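Local coordinates for protein VlsE1 (Borreliella burgdorferi, PDB 1L8W) that is a variable surface lipoprotein antigen of the Lyme disease spirochaete, probably helping it to evade the host immune response through antigenic switching, at residues A[60-63]-A[64-68]; A[135-138]-A[139-142]; A[216-219]-A[220-224]; A[266-269]-A[270-273]. All coordinates share one frame; numbering follows the deposited sequence.

In the fold
The four contacts are local and follow one another along a mostly helical chain, forming two touching pairs. Contact 1, in helix 59-80, and contact 2, in the loop leading to strand 141-142, have centres about 16 Å apart and meet where V62 CG2 lies 4.1 Å from I138 CD1. Contacts 3 and 4 hold the starts of helices 220-230 and 269-281. Their centres are about 10 Å apart, and V218 CG2 packs 3.7 Å from A273 CB. Contact 1 lies across the chain's centre from this second pair, its centre about 25 Å from that of contact 4. Side chains of contacts 1, 2 and 3 all touch the long helix 294-333.

Contact 1 (A[60-63]-A[64-68]); sequences SDVK and TYFTT
S60 O is gripped twice by T64, through the backbone T64 N at 3.1 Å and through the hydroxyl T64 OG1 at 3.2 Å. The two donors arrive from opposite faces of the carbonyl plane. T64 OG1 can fold back because it lies beside its own backbone N, trans to the carbonyl carbon (chi1 -61°). One turn on the pattern recurs: T64 O accepts T68 N as well as the hydroxyl of the same residue. T68 OG1 is 2.7 Å from T64 O and stands above the carbonyl plane. The hydroxyls of T64 and T68 are thus both taken up by carbonyls one turn back in the helix. Plain i to i+4 bonds run between these two turns: Y65 N to D61 O, F66 N to V62 O, and T67 N to K63 O at 2.9 Å, the last almost straight (172°). Four other polar side chains find partners outside this turn. D61 OD2 takes the backbone N of K58 and a salt bridge from K54, T67 OG1 is hydrogen-bonded to E129, K63 NZ reaches E129 O, and Y65 OH pairs with T317 OG1. On the apolar side V62 and F66 run side by side, CG1 of V62 touching CE2 of F66 at 3.8 Å. Y65 CD2 sits over one face of the F66 ring, offset toward its rim, while F66 CE1 meets the Y65 ring at its edge. This amphipathic turn near the start of helix 59-80 lays F66 against helix 106-131 and L313, and Y65 against L313 and I316 of helix 294-333.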
loop_
_atom_site.group_PDB
_atom_site.type_symbol
_atom_site.label_atom_id
_atom_site.label_comp_id
_atom_site.label_asym_id
_atom_site.label_seq_id
_atom_site.Cartn_x
_atom_site.Cartn_y
_atom_site.Cartn_z
ATOM N N SER A 60 -0.665 -10.634 7.040
ATOM C CA SER A 60 -1.972 -11.264 7.217
ATOM C C SER A 60 -2.954 -10.271 7.861
ATOM O O SER A 60 -4.166 -10.377 7.674
ATOM C CB SER A 60 -1.844 -12.533 8.077
ATOM O OG SER A 60 -1.466 -12.223 9.405
ATOM N N ASP A 61 -2.421 -9.309 8.609
ATOM C CA ASP A 61 -3.243 -8.287 9.238
ATOM C C ASP A 61 -3.870 -7.424 8.142
ATOM O O ASP A 61 -4.958 -6.862 8.326
ATOM C CB ASP A 61 -2.406 -7.398 10.163
ATOM C CG ASP A 61 -2.027 -8.091 11.449
ATOM O OD1 ASP A 61 -2.927 -8.667 12.091
ATOM O OD2 ASP A 61 -0.836 -8.062 11.820
ATOM N N VAL A 62 -3.183 -7.336 7.005
ATOM C CA VAL A 62 -3.660 -6.555 5.874
ATOM C C VAL A 62 -4.928 -7.185 5.303
ATOM O O VAL A 62 -5.878 -6.493 4.932
ATOM C CB VAL A 62 -2.579 -6.473 4.759
ATOM C CG1 VAL A 62 -3.124 -5.713 3.551
ATOM C CG2 VAL A 62 -1.332 -5.794 5.300
ATOM N N LYS A 63 -4.935 -8.509 5.239
ATOM C CA LYS A 63 -6.084 -9.228 4.727
ATOM C C LYS A 63 -7.234 -9.019 5.699
ATOM O O LYS A 63 -8.365 -8.726 5.293
ATOM C CB LYS A 63 -5.758 -10.718 4.595
ATOM C CG LYS A 63 -6.825 -11.549 3.883
ATOM C CD LYS A 63 -6.426 -13.014 3.871
ATOM C CE LYS A 63 -7.420 -13.864 3.108
ATOM N NZ LYS A 63 -7.414 -13.543 1.665
ATOM N N THR A 64 -6.933 -9.158 6.985
ATOM C CA THR A 64 -7.932 -8.987 8.041
ATOM C C THR A 64 -8.578 -7.603 7.941
ATOM O O THR A 64 -9.797 -7.458 8.099
ATOM C CB THR A 64 -7.280 -9.157 9.431
ATOM O OG1 THR A 64 -6.738 -10.480 9.534
ATOM C CG2 THR A 64 -8.294 -8.940 10.548
ATOM N N TYR A 65 -7.751 -6.589 7.691
ATOM C CA TYR A 65 -8.232 -5.223 7.546
ATOM C C TYR A 65 -9.293 -5.139 6.446
ATOM O O TYR A 65 -10.392 -4.633 6.678
ATOM C CB TYR A 65 -7.077 -4.273 7.211
ATOM C CG TYR A 65 -7.546 -2.912 6.735
ATOM C CD1 TYR A 65 -7.945 -1.919 7.641
ATOM C CD2 TYR A 65 -7.652 -2.639 5.371
ATOM C CE1 TYR A 65 -8.442 -0.691 7.190
ATOM C CE2 TYR A 65 -8.147 -1.417 4.909
ATOM C CZ TYR A 65 -8.543 -0.450 5.819
ATOM O OH TYR A 65 -9.056 0.737 5.340
ATOM N N PHE A 66 -8.973 -5.637 5.254
ATOM C CA PHE A 66 -9.936 -5.602 4.154
ATOM C C PHE A 66 -11.205 -6.410 4.441
ATOM O O PHE A 66 -12.305 -5.935 4.182
ATOM C CB PHE A 66 -9.295 -6.088 2.842
ATOM C CG PHE A 66 -8.290 -5.126 2.254
ATOM C CD1 PHE A 66 -8.638 -3.803 1.990
ATOM C CD2 PHE A 66 -6.998 -5.551 1.948
ATOM C CE1 PHE A 66 -7.704 -2.912 1.424
ATOM C CE2 PHE A 66 -6.068 -4.680 1.387
ATOM C CZ PHE A 66 -6.416 -3.360 1.123
ATOM N N THR A 67 -11.058 -7.621 4.979
ATOM C CA THR A 67 -12.221 -8.454 5.291
ATOM C C THR A 67 -13.142 -7.704 6.258
ATOM O O THR A 67 -14.358 -7.631 6.051
ATOM C CB THR A 67 -11.821 -9.789 5.953
ATOM O OG1 THR A 67 -10.771 -10.410 5.200
ATOM C CG2 THR A 67 -13.044 -10.757 5.996
ATOM N N THR A 68 -12.546 -7.135 7.304
ATOM C CA THR A 68 -13.294 -6.379 8.301
ATOM C C THR A 68 -14.015 -5.193 7.639
ATOM O O THR A 68 -15.147 -4.884 7.996
ATOM C CB THR A 68 -12.355 -5.854 9.423
ATOM O OG1 THR A 68 -11.649 -6.955 10.012
ATOM C CG2 THR A 68 -13.158 -5.145 10.515
#

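Contact 2 (A[135-138]-A[139-142])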
loop_
_atom_site.group_PDB
_atom_site.type_symbol
_atom_site.label_atom_id
_atom_site.label_comp_id
_atom_site.label_asym_id
_atom_site.label_seq_id
_atom_site.Cartn_x
_atom_site.Cartn_y
_atom_site.Cartn_z
ATOM N N THR A 135 1.864 -13.858 4.696
ATOM C CA THR A 135 1.795 -14.308 6.082
ATOM C C THR A 135 2.967 -13.758 6.902
ATOM O O THR A 135 2.881 -13.651 8.120
ATOM C CB THR A 135 1.759 -15.866 6.189
ATOM O OG1 THR A 135 2.935 -16.425 5.590
ATOM C CG2 THR A 135 0.525 -16.427 5.483
ATOM N N ALA A 136 4.049 -13.388 6.223
ATOM C CA ALA A 136 5.224 -12.853 6.904
ATOM C C ALA A 136 4.999 -11.438 7.427
ATOM O O ALA A 136 3.964 -10.820 7.192
ATOM C CB ALA A 136 6.448 -12.885 5.966
ATOM N N ALA A 137 5.978 -10.935 8.160
ATOM C CA ALA A 137 5.893 -9.591 8.703
ATOM C C ALA A 137 5.803 -8.590 7.554
ATOM O O ALA A 137 6.332 -8.827 6.462
ATOM C CB ALA A 137 7.125 -9.304 9.557
ATOM N N ILE A 138 5.115 -7.481 7.789
ATOM C CA ILE A 138 4.995 -6.454 6.768
ATOM C C ILE A 138 6.409 -5.929 6.560
ATOM O O ILE A 138 6.792 -5.550 5.457
ATOM C CB ILE A 138 4.067 -5.318 7.241
ATOM C CG1 ILE A 138 2.613 -5.774 7.145
ATOM C CG2 ILE A 138 4.306 -4.047 6.432
ATOM C CD1 ILE A 138 1.658 -4.878 7.910
ATOM N N GLY A 139 7.182 -5.935 7.640
ATOM C CA GLY A 139 8.554 -5.473 7.583
ATOM C C GLY A 139 9.561 -6.602 7.721
ATOM O O GLY A 139 10.467 -6.533 8.553
ATOM N N GLU A 140 9.390 -7.646 6.914
ATOM C CA GLU A 140 10.292 -8.785 6.919
ATOM C C GLU A 140 11.640 -8.342 6.381
ATOM O O GLU A 140 11.712 -7.753 5.311
ATOM C CB GLU A 140 9.742 -9.903 6.033
ATOM C CG GLU A 140 9.119 -11.037 6.807
ATOM C CD GLU A 140 10.107 -11.699 7.744
ATOM O OE1 GLU A 140 11.058 -12.336 7.244
ATOM O OE2 GLU A 140 9.939 -11.577 8.976
ATOM N N VAL A 141 12.700 -8.634 7.126
ATOM C CA VAL A 141 14.059 -8.267 6.739
ATOM C C VAL A 141 14.950 -9.501 6.641
ATOM O O VAL A 141 15.069 -10.251 7.607
ATOM C CB VAL A 141 14.691 -7.320 7.781
ATOM C CG1 VAL A 141 16.143 -7.014 7.398
ATOM C CG2 VAL A 141 13.857 -6.045 7.893
ATOM N N VAL A 142 15.581 -9.702 5.486
ATOM C CA VAL A 142 16.474 -10.850 5.292
ATOM C C VAL A 142 17.915 -10.433 4.996
ATOM O O VAL A 142 18.161 -9.483 4.248
ATOM C CB VAL A 142 15.982 -11.771 4.143
ATOM C CG1 VAL A 142 14.608 -12.321 4.479
ATOM C CG2 VAL A 142 15.934 -11.014 2.837
#
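E140 folds back over A136 and A137 at a tight bend of the loop. The backbone turns at I138 and G139, bringing the CA atoms of A137 and E140 within 4.8 Å of each other, as in a beta turn. E140 N makes a weak hydrogen bond to A137 O, 3.3 Å long and well off straight at 130°. From there the glutamate can be followed outward. CB rests 3.6 Å from A137 O, on the same carbonyl that its own backbone N addresses. CG lies 3.4 Å from A136 CB and equally far from A137 N. Its first torsion, chi1 -103°, falls outside the usual staggered positions, and a bend at chi2 (-60°) then turns the carboxylate over A137. There OE2 ends 3.7 Å from A137 CB, a carbon rather than a donor. I138 points its side chain away from this group, and it packs on P57 and on A305 and V309 of helix 294-333, while backbone bonds tie A136 to K59 and I138 to P57. E140 bonds through its backbone to F287, beside the short parallel pair of strands 141-142 and 287-288. Across the turn itself the chemistry is therefore mainly van der Waals contact between the aliphatic part of E140 and two alanine methyls; it includes no ion pair, and its one hydrogen bond is weak.

Contact 3 (A[216-219]-A[220-224])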
loop_
_atom_site.group_PDB
_atom_site.type_symbol
_atom_site.label_atom_id
_atom_site.label_comp_id
_atom_site.label_asym_id
_atom_site.label_seq_id
_atom_site.Cartn_x
_atom_site.Cartn_y
_atom_site.Cartn_z
ATOM N N SER A 216 8.437 9.140 5.461
ATOM C CA SER A 216 8.108 10.239 6.365
ATOM C C SER A 216 7.742 11.506 5.612
ATOM O O SER A 216 6.898 12.283 6.069
ATOM C CB SER A 216 9.276 10.547 7.307
ATOM O OG SER A 216 10.372 11.111 6.601
ATOM N N ALA A 217 8.372 11.690 4.453
ATOM C CA ALA A 217 8.182 12.867 3.604
ATOM C C ALA A 217 6.885 12.943 2.800
ATOM O O ALA A 217 6.685 13.895 2.041
ATOM C CB ALA A 217 9.368 12.990 2.654
ATOM N N VAL A 218 6.006 11.956 2.951
ATOM C CA VAL A 218 4.747 11.959 2.207
ATOM C C VAL A 218 3.563 11.536 3.075
ATOM O O VAL A 218 3.728 10.812 4.057
ATOM C CB VAL A 218 4.834 11.026 0.979
ATOM C CG1 VAL A 218 5.934 11.508 0.039
ATOM C CG2 VAL A 218 5.103 9.591 1.431
ATOM N N SER A 219 2.366 11.999 2.722
ATOM C CA SER A 219 1.185 11.651 3.495
ATOM C C SER A 219 0.608 10.336 2.961
ATOM O O SER A 219 1.102 9.783 1.978
ATOM C CB SER A 219 0.147 12.788 3.418
ATOM O OG SER A 219 -0.457 12.885 2.131
ATOM N N GLY A 220 -0.429 9.832 3.615
ATOM C CA GLY A 220 -1.044 8.592 3.171
ATOM C C GLY A 220 -1.724 8.775 1.831
ATOM O O GLY A 220 -1.643 7.900 0.965
ATOM N N GLU A 221 -2.401 9.909 1.662
ATOM C CA GLU A 221 -3.087 10.215 0.409
ATOM C C GLU A 221 -2.118 10.133 -0.770
ATOM O O GLU A 221 -2.406 9.487 -1.784
ATOM C CB GLU A 221 -3.695 11.617 0.451
ATOM C CG GLU A 221 -4.776 11.821 1.495
ATOM C CD GLU A 221 -4.264 11.611 2.908
ATOM O OE1 GLU A 221 -3.197 12.169 3.241
ATOM O OE2 GLU A 221 -4.930 10.895 3.687
ATOM N N GLN A 222 -0.965 10.781 -0.631
ATOM C CA GLN A 222 0.042 10.786 -1.690
ATOM C C GLN A 222 0.524 9.387 -2.048
ATOM O O GLN A 222 0.695 9.071 -3.221
ATOM C CB GLN A 222 1.234 11.661 -1.284
ATOM C CG GLN A 222 0.937 13.147 -1.285
ATOM C CD GLN A 222 2.133 13.970 -0.838
ATOM O OE1 GLN A 222 2.422 14.071 0.351
ATOM N NE2 GLN A 222 2.847 14.544 -1.801
ATOM N N ILE A 223 0.755 8.555 -1.037
ATOM C CA ILE A 223 1.194 7.183 -1.279
ATOM C C ILE A 223 0.058 6.407 -1.959
ATOM O O ILE A 223 0.295 5.578 -2.834
ATOM C CB ILE A 223 1.584 6.478 0.038
ATOM C CG1 ILE A 223 2.715 7.252 0.725
ATOM C CG2 ILE A 223 2.056 5.075 -0.254
ATOM C CD1 ILE A 223 2.975 6.833 2.168
ATOM N N LEU A 224 -1.174 6.701 -1.554
ATOM C CA LEU A 224 -2.353 6.058 -2.118
ATOM C C LEU A 224 -2.446 6.397 -3.603
ATOM O O LEU A 224 -2.628 5.516 -4.443
ATOM C CB LEU A 224 -3.619 6.556 -1.411
ATOM C CG LEU A 224 -4.678 5.541 -0.957
ATOM C CD1 LEU A 224 -5.999 6.268 -0.745
ATOM C CD2 LEU A 224 -4.856 4.445 -1.989
#
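The amide of Q222 and the carboxylate of E221 both turn back toward S219, each presenting one oxygen. Q222 OE1 accepts S219 N at 3.1 Å along a nearly straight bond (169°), the donor tilted from the amide's carbonyl plane. E221 OE1 receives S219 OG at 3.0 Å on its anti side, somewhat out of the carboxylate plane. A bend at chi2 (62°) curls E221 round to reach the serine, whose OG is itself folded in between its backbone N and carbonyl carbon. E221 OE2 makes a long, weak ion pair with K175. S219 O begins the helical bonding by taking I223 N at 3.3 Å. Next to these polar bonds V218 and I223 cross at about a right angle, and CG2 of V218 presses on CG1 of I223 at a tight 3.4 Å. The pair also packs on A273 of helix 269-281, while V218 O is bonded by K311 NZ of helix 294-333. S219 is the N-cap of helix 220-230. The bond from its N to the side chain of Q222, three residues on, is one half of a capping box, and V218 with I223 forms the accompanying hydrophobic staple.

Contact 4 (A[266-269]-A[270-273])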
loop_
_atom_site.group_PDB
_atom_site.type_symbol
_atom_site.label_atom_id
_atom_site.label_comp_id
_atom_site.label_asym_id
_atom_site.label_seq_id
_atom_site.Cartn_x
_atom_site.Cartn_y
_atom_site.Cartn_z
HETATM N N MSE A 266 10.958 6.907 -10.618
HETATM C CA MSE A 266 11.038 6.484 -9.227
HETATM C C MSE A 266 11.833 7.602 -8.533
HETATM O O MSE A 266 11.611 8.779 -8.819
HETATM C CB MSE A 266 11.755 5.129 -9.106
HETATM C CG MSE A 266 10.901 3.903 -9.496
HETATM SE SE MSE A 266 9.305 3.554 -8.377
HETATM C CE MSE A 266 8.070 4.670 -9.341
ATOM N N LYS A 267 12.755 7.257 -7.645
ATOM C CA LYS A 267 13.561 8.273 -6.949
ATOM C C LYS A 267 12.741 9.243 -6.097
ATOM O O LYS A 267 13.171 9.644 -5.019
ATOM C CB LYS A 267 14.404 9.073 -7.953
ATOM C CG LYS A 267 15.579 8.309 -8.540
ATOM C CD LYS A 267 16.470 9.217 -9.383
ATOM C CE LYS A 267 17.756 8.494 -9.775
ATOM N NZ LYS A 267 18.661 9.326 -10.619
ATOM N N LYS A 268 11.567 9.628 -6.585
ATOM C CA LYS A 268 10.690 10.529 -5.846
ATOM C C LYS A 268 10.127 9.823 -4.611
ATOM O O LYS A 268 9.879 8.616 -4.627
ATOM C CB LYS A 268 9.558 11.008 -6.748
ATOM C CG LYS A 268 9.993 12.058 -7.746
ATOM C CD LYS A 268 8.873 12.414 -8.701
ATOM C CE LYS A 268 8.803 11.429 -9.850
ATOM N NZ LYS A 268 8.642 10.030 -9.387
ATOM N N ASP A 269 9.920 10.594 -3.551
ATOM C CA ASP A 269 9.428 10.084 -2.276
ATOM C C ASP A 269 8.080 9.376 -2.247
ATOM O O ASP A 269 7.910 8.414 -1.504
ATOM C CB ASP A 269 9.412 11.212 -1.243
ATOM C CG ASP A 269 10.804 11.724 -0.921
ATOM O OD1 ASP A 269 11.693 10.891 -0.640
ATOM O OD2 ASP A 269 11.003 12.960 -0.942
ATOM N N ASP A 270 7.114 9.844 -3.023
ATOM C CA ASP A 270 5.814 9.190 -3.003
ATOM C C ASP A 270 5.832 7.854 -3.758
ATOM O O ASP A 270 5.078 6.940 -3.415
ATOM C CB ASP A 270 4.730 10.138 -3.536
ATOM C CG ASP A 270 5.041 10.673 -4.916
ATOM O OD1 ASP A 270 6.202 10.535 -5.367
ATOM O OD2 ASP A 270 4.115 11.243 -5.542
ATOM N N GLN A 271 6.715 7.738 -4.752
ATOM C CA GLN A 271 6.876 6.516 -5.542
ATOM C C GLN A 271 7.643 5.474 -4.729
ATOM O O GLN A 271 7.310 4.281 -4.725
ATOM C CB GLN A 271 7.652 6.809 -6.820
ATOM C CG GLN A 271 7.047 7.905 -7.687
ATOM C CD GLN A 271 5.639 7.581 -8.126
ATOM O OE1 GLN A 271 5.370 6.491 -8.628
ATOM N NE2 GLN A 271 4.729 8.529 -7.948
ATOM N N ILE A 272 8.687 5.932 -4.050
ATOM C CA ILE A 272 9.483 5.054 -3.208
ATOM C C ILE A 272 8.595 4.530 -2.076
ATOM O O ILE A 272 8.543 3.328 -1.828
ATOM C CB ILE A 272 10.673 5.807 -2.607
ATOM C CG1 ILE A 272 11.597 6.265 -3.737
ATOM C CG2 ILE A 272 11.386 4.931 -1.597
ATOM C CD1 ILE A 272 12.742 7.133 -3.291
ATOM N N ALA A 273 7.904 5.443 -1.400
ATOM C CA ALA A 273 7.008 5.087 -0.300
ATOM C C ALA A 273 5.922 4.102 -0.762
ATOM O O ALA A 273 5.462 3.258 0.020
ATOM C CB ALA A 273 6.373 6.341 0.277
#
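K268 O accepts I272 N at 3.0 Å, the donor nearly in line with the carbonyl bond, and Q271 N more weakly, while D269 O takes A273 N and so carries the helical pattern on. Beside this backbone the selenomethionine M266 doubles back through bends at chi2 and chi3. Its methyl CE comes 3.3 Å from Q271 CB and equally close to Q271 OE1, and the two side chains cross at about a right angle. K268 instead runs alongside Q271, NZ lying 3.2 Å from Q271 CG. K268 NZ bonds to E265 O and, over 3.3 Å, to M266 O. The arrangement is a helix N-terminus: K268 occupies the N-cap of helix 269-281, and D269 and D270 fill its first turn, where acidic side chains probably interact favourably with the helix dipole. The two aspartates differ in their surroundings. D269 OD1 is hydrogen-bonded by N187 ND2, whereas D270 OD1 is buried over K268 CB at 3.7 Å and has no hydrogen-bond partner in the model. K268 NZ, 4.7 Å from D270 OD1, may still ease its charge. On the inner side I272 leans over the carbonyls of K267 and K268, I272 CD1 lying 3.1 Å from K267 O and I272 CG1 3.0 Å from K268 O. I272 also packs on A190 and on A214 of helix 205-216, and M266 on P247 and A250 of helix 247-252.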